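Local coordinates for protein putative alkaline phosphatase (Pseudomonas fluorescens, PDB 4F1V) that binds phosphate with high affinity in the periplasm as a venus-flytrap solute receptor and probably delivers it to the PstSACB ABC transporter, at residues N42-Y45 / T46-Q49; L220-A223 / T224-A227. All coordinates share one frame; numbering follows the deposited sequence. Where two conformers were deposited one is given.

Overall arrangement
Contacts 1 and 2 are local turns set on opposite sides of the chain's centre, about 37 Å apart between centres and about 26 Å between nearest atoms. Contact 1 comes first along the chain, in the loop from helix 33-42 to strand 59-62, and packs against strand 29-30 of the five-stranded sheet. Contact 2 follows in the loop between strands 204-205 and 228-229, bonded through its backbone to the region of strand 99-100, an edge of the four-stranded sheet. Each sheet belongs to one lobe of the venus flytrap, with phosphate held in between. The same aspartate-threonine turn thus recurs on both lobes; neither supplies a pocket residue, though the Phe48 side chain lies about 11 Å from phosphate.

Contact 1 (N42-Y45 / T46-Q49); sequences NNDY and TKFQ
Asp44 OD1 is gripped twice by Thr46: the hydroxyl OG1 donates to it at 2.7 Å, on the syn side, and the backbone N at 3.1 Å from well above the carboxylate plane, both from the same face. With CG of Asp44 anti to the backbone N (chi1 180°), the carboxylate folds over the turn it opens. Asp44 O meanwhile accepts from Lys47 N at 3.2 Å, so an Asx turn is superposed on a type I beta turn, the combination known as an Asx motif. It follows directly on the Schellman motif at Asn43 that ends helix 33-42, and starts the short 3-10 turn that carries the chain on. An alanine in place of Asp44 would remove the carboxylate, which would probably leave Thr46 N and OG1 without their shared acceptor and the turn less firmly set. In one of its two conformers Lys47 crosses the carboxylate, CE lying 3.5 Å from Asp44 OD2.

One residue on, Tyr45 O takes two bonds, from Phe48 N at 2.9 Å and, nearly straight, from Gln49 N at 3.0 Å. Phe48 turns the edge of its ring toward the Tyr45 face in an offset edge-to-face pair, planes at 74°, and also lays its CB over that ring. Gln49 runs alongside Tyr45 and brings OE1 to the ring edge in plane, while Ile29 of strand 29-30 touches all three side chains.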
loop_
_atom_site.group_PDB
_atom_site.type_symbol
_atom_site.label_atom_id
_atom_site.label_comp_id
_atom_site.label_asym_id
_atom_site.label_seq_id
_atom_site.Cartn_x
_atom_site.Cartn_y
_atom_site.Cartn_z
ATOM N N ASN A 42 -12.163 14.877 -4.493
ATOM C CA ASN A 42 -12.657 15.965 -5.331
ATOM C C ASN A 42 -13.687 15.509 -6.365
ATOM O O ASN A 42 -14.157 16.297 -7.170
ATOM C CB ASN A 42 -11.436 16.647 -6.074
ATOM C CG ASN A 42 -10.455 17.149 -5.040
ATOM O OD1 ASN A 42 -10.729 18.119 -4.346
ATOM N ND2 ASN A 42 -9.333 16.449 -4.868
ATOM N N ASN A 43 -14.021 14.213 -6.368
ATOM C CA ASN A 43 -14.852 13.644 -7.404
ATOM C C ASN A 43 -14.354 14.026 -8.805
ATOM O O ASN A 43 -15.101 14.561 -9.613
ATOM C CB ASN A 43 -16.343 13.977 -7.222
ATOM C CG ASN A 43 -17.214 13.159 -8.171
ATOM O OD1 ASN A 43 -16.863 12.011 -8.463
ATOM N ND2 ASN A 43 -18.323 13.715 -8.586
ATOM N N ASP A 44 -13.082 13.734 -9.040
ATOM C CA ASP A 44 -12.390 14.169 -10.245
ATOM C C ASP A 44 -11.888 12.962 -11.034
ATOM O O ASP A 44 -10.800 12.434 -10.795
ATOM C CB ASP A 44 -11.242 15.088 -9.892
ATOM C CG ASP A 44 -10.463 15.580 -11.116
ATOM O OD1 ASP A 44 -10.899 15.297 -12.241
ATOM O OD2 ASP A 44 -9.426 16.250 -10.853
ATOM N N TYR A 45 -12.719 12.548 -11.999
ATOM C CA TYR A 45 -12.387 11.363 -12.791
ATOM C C TYR A 45 -11.179 11.519 -13.685
ATOM O O TYR A 45 -10.557 10.541 -14.091
ATOM C CB TYR A 45 -13.622 10.966 -13.645
ATOM C CG TYR A 45 -13.539 9.600 -14.283
ATOM C CD1 TYR A 45 -13.087 9.435 -15.597
ATOM C CD2 TYR A 45 -13.892 8.457 -13.590
ATOM C CE1 TYR A 45 -12.981 8.217 -16.191
ATOM C CE2 TYR A 45 -13.796 7.199 -14.153
ATOM C CZ TYR A 45 -13.326 7.078 -15.477
ATOM O OH TYR A 45 -13.220 5.871 -16.095
ATOM N N THR A 46 -10.765 12.768 -13.947
ATOM C CA THR A 46 -9.574 12.970 -14.754
ATOM C C THR A 46 -8.282 12.451 -14.105
ATOM O O THR A 46 -7.300 12.195 -14.761
ATOM C CB THR A 46 -9.339 14.418 -15.176
ATOM O OG1 THR A 46 -8.877 15.225 -14.084
ATOM C CG2 THR A 46 -10.539 15.042 -15.870
ATOM N N LYS A 47 -8.336 12.235 -12.766
ATOM C CA LYS A 47 -7.229 11.612 -12.029
ATOM C C LYS A 47 -7.101 10.112 -12.314
ATOM O O LYS A 47 -6.031 9.531 -12.102
ATOM C CB LYS A 47 -7.382 11.914 -10.546
ATOM C CG LYS A 47 -7.388 13.358 -10.093
ATOM C CD LYS A 47 -6.011 13.969 -10.296
ATOM C CE LYS A 47 -6.064 15.469 -10.547
ATOM N NZ LYS A 47 -4.825 16.064 -9.951
ATOM N N PHE A 48 -8.196 9.533 -12.777
ATOM C CA PHE A 48 -8.210 8.138 -13.271
ATOM C C PHE A 48 -7.871 8.081 -14.763
ATOM O O PHE A 48 -7.025 7.286 -15.167
ATOM C CB PHE A 48 -9.537 7.457 -13.024
ATOM C CG PHE A 48 -9.883 7.120 -11.584
ATOM C CD1 PHE A 48 -8.969 7.173 -10.530
ATOM C CD2 PHE A 48 -11.173 6.669 -11.290
ATOM C CE1 PHE A 48 -9.326 6.853 -9.248
ATOM C CE2 PHE A 48 -11.530 6.331 -10.014
ATOM C CZ PHE A 48 -10.630 6.415 -8.975
ATOM N N GLN A 49 -8.603 8.871 -15.570
ATOM C CA GLN A 49 -8.409 8.883 -17.002
ATOM C C GLN A 49 -8.267 10.301 -17.426
ATOM O O GLN A 49 -9.261 11.097 -17.504
ATOM C CB GLN A 49 -9.545 8.199 -17.774
ATOM C CG GLN A 49 -9.722 6.733 -17.440
ATOM C CD GLN A 49 -10.751 6.043 -18.312
ATOM O OE1 GLN A 49 -11.658 6.679 -18.886
ATOM N NE2 GLN A 49 -10.626 4.744 -18.428
#

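Contact 2 (L220-A223 / T224-A227); sequences LDDA and TKVA
Thr224 and Lys225 meet the carboxylate of Asp222 over the same face. Thr224 brings both its hydroxyl and its backbone N to OD1, and in one of two conformers Lys225 CD lies 3.6 Å from Asp222 OD2. Thr224 OG1 donates to Asp222 OD1 at 2.7 Å on the syn side, though 35° out of the carboxylate plane; Thr224 N donates to the same OD1 at 3.0 Å, also from above the plane. OG1 can do this because its chi1 of 79° places it between the backbone N and the carbonyl carbon.

The main-chain oxygen of Asp222 is shared as well. Asp222 O accepts from Lys225 N at 3.0 Å, from above the carbonyl plane, and from Val226 N at 2.9 Å, in that plane. A side-chain bond to the second residue on and main-chain bonds to the third and fourth make this an Asx motif built round a type I turn of Ala223 and Thr224. The turn leads into strand 228-229, and backbone bonds from Ala223 to Val107 and from Lys225 to Phe99 tie it to the 99-107 part of the same chain.

A water donates to both Leu220 O and Val226 O, bridging the two arms of the turn. Val226 O also receives a CA-H...O contact from Ala223 CA at 3.3 Å, nearly linear, while Val226 CG1 packs against Leu220 O at 3.8 Å and lies more loosely beside Leu220 CD2.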
loop_
_atom_site.group_PDB
_atom_site.type_symbol
_atom_site.label_atom_id
_atom_site.label_comp_id
_atom_site.label_asym_id
_atom_site.label_seq_id
_atom_site.Cartn_x
_atom_site.Cartn_y
_atom_site.Cartn_z
ATOM N N LEU A 220 10.010 -14.296 -5.641
ATOM C CA LEU A 220 10.327 -13.518 -4.436
ATOM C C LEU A 220 11.397 -14.178 -3.583
ATOM O O LEU A 220 12.061 -13.494 -2.787
ATOM C CB LEU A 220 9.056 -13.249 -3.592
ATOM C CG LEU A 220 7.990 -12.359 -4.293
ATOM C CD1 LEU A 220 6.756 -12.230 -3.423
ATOM C CD2 LEU A 220 8.521 -11.003 -4.641
ATOM N N ASP A 221 11.567 -15.485 -3.686
ATOM C CA ASP A 221 12.571 -16.253 -2.954
ATOM C C ASP A 221 13.889 -16.382 -3.690
ATOM O O ASP A 221 14.843 -16.977 -3.157
ATOM C CB ASP A 221 12.076 -17.646 -2.647
ATOM C CG ASP A 221 10.915 -17.644 -1.672
ATOM O OD1 ASP A 221 10.946 -16.935 -0.649
ATOM O OD2 ASP A 221 9.943 -18.396 -1.959
ATOM N N ASP A 222 13.995 -15.815 -4.887
ATOM C CA ASP A 222 15.255 -15.860 -5.666
ATOM C C ASP A 222 16.122 -14.668 -5.312
ATOM O O ASP A 222 15.879 -13.556 -5.803
ATOM C CB ASP A 222 14.930 -15.891 -7.142
ATOM C CG ASP A 222 16.175 -16.023 -8.025
ATOM O OD1 ASP A 222 17.297 -15.925 -7.490
ATOM O OD2 ASP A 222 15.998 -16.279 -9.221
ATOM N N ALA A 223 17.087 -14.892 -4.400
ATOM C CA ALA A 223 17.938 -13.805 -3.883
ATOM C C ALA A 223 19.031 -13.318 -4.872
ATOM O O ALA A 223 19.829 -12.489 -4.507
ATOM C CB ALA A 223 18.545 -14.188 -2.562
ATOM N N THR A 224 19.013 -13.846 -6.108
ATOM C CA THR A 224 19.776 -13.309 -7.197
ATOM C C THR A 224 19.041 -12.139 -7.893
ATOM O O THR A 224 19.599 -11.525 -8.778
ATOM C CB THR A 224 20.240 -14.352 -8.199
ATOM O OG1 THR A 224 19.163 -14.693 -9.066
ATOM C CG2 THR A 224 20.861 -15.527 -7.516
ATOM N N LYS A 225 17.736 -11.973 -7.546
ATOM C CA LYS A 225 16.817 -10.984 -8.135
ATOM C C LYS A 225 16.029 -10.154 -7.140
ATOM O O LYS A 225 15.633 -9.006 -7.498
ATOM C CB LYS A 225 15.794 -11.736 -9.058
ATOM C CG LYS A 225 16.491 -12.466 -10.192
ATOM C CD LYS A 225 15.527 -13.202 -11.085
ATOM C CE LYS A 225 16.148 -13.729 -12.355
ATOM N NZ LYS A 225 16.577 -12.584 -13.270
ATOM N N VAL A 226 15.745 -10.676 -5.955
ATOM C CA VAL A 226 14.924 -9.996 -4.929
ATOM C C VAL A 226 15.712 -10.160 -3.634
ATOM O O VAL A 226 15.929 -11.306 -3.178
ATOM C CB VAL A 226 13.509 -10.548 -4.864
ATOM C CG1 VAL A 226 12.722 -9.883 -3.718
ATOM C CG2 VAL A 226 12.766 -10.384 -6.168
ATOM N N ALA A 227 16.162 -9.071 -3.050
ATOM C CA ALA A 227 17.077 -9.192 -1.927
ATOM C C ALA A 227 16.371 -9.769 -0.688
ATOM O O ALA A 227 15.236 -9.398 -0.369
ATOM C CB ALA A 227 17.666 -7.845 -1.572
HETATM O O HOH W 1 14.629 -13.283 -1.646
#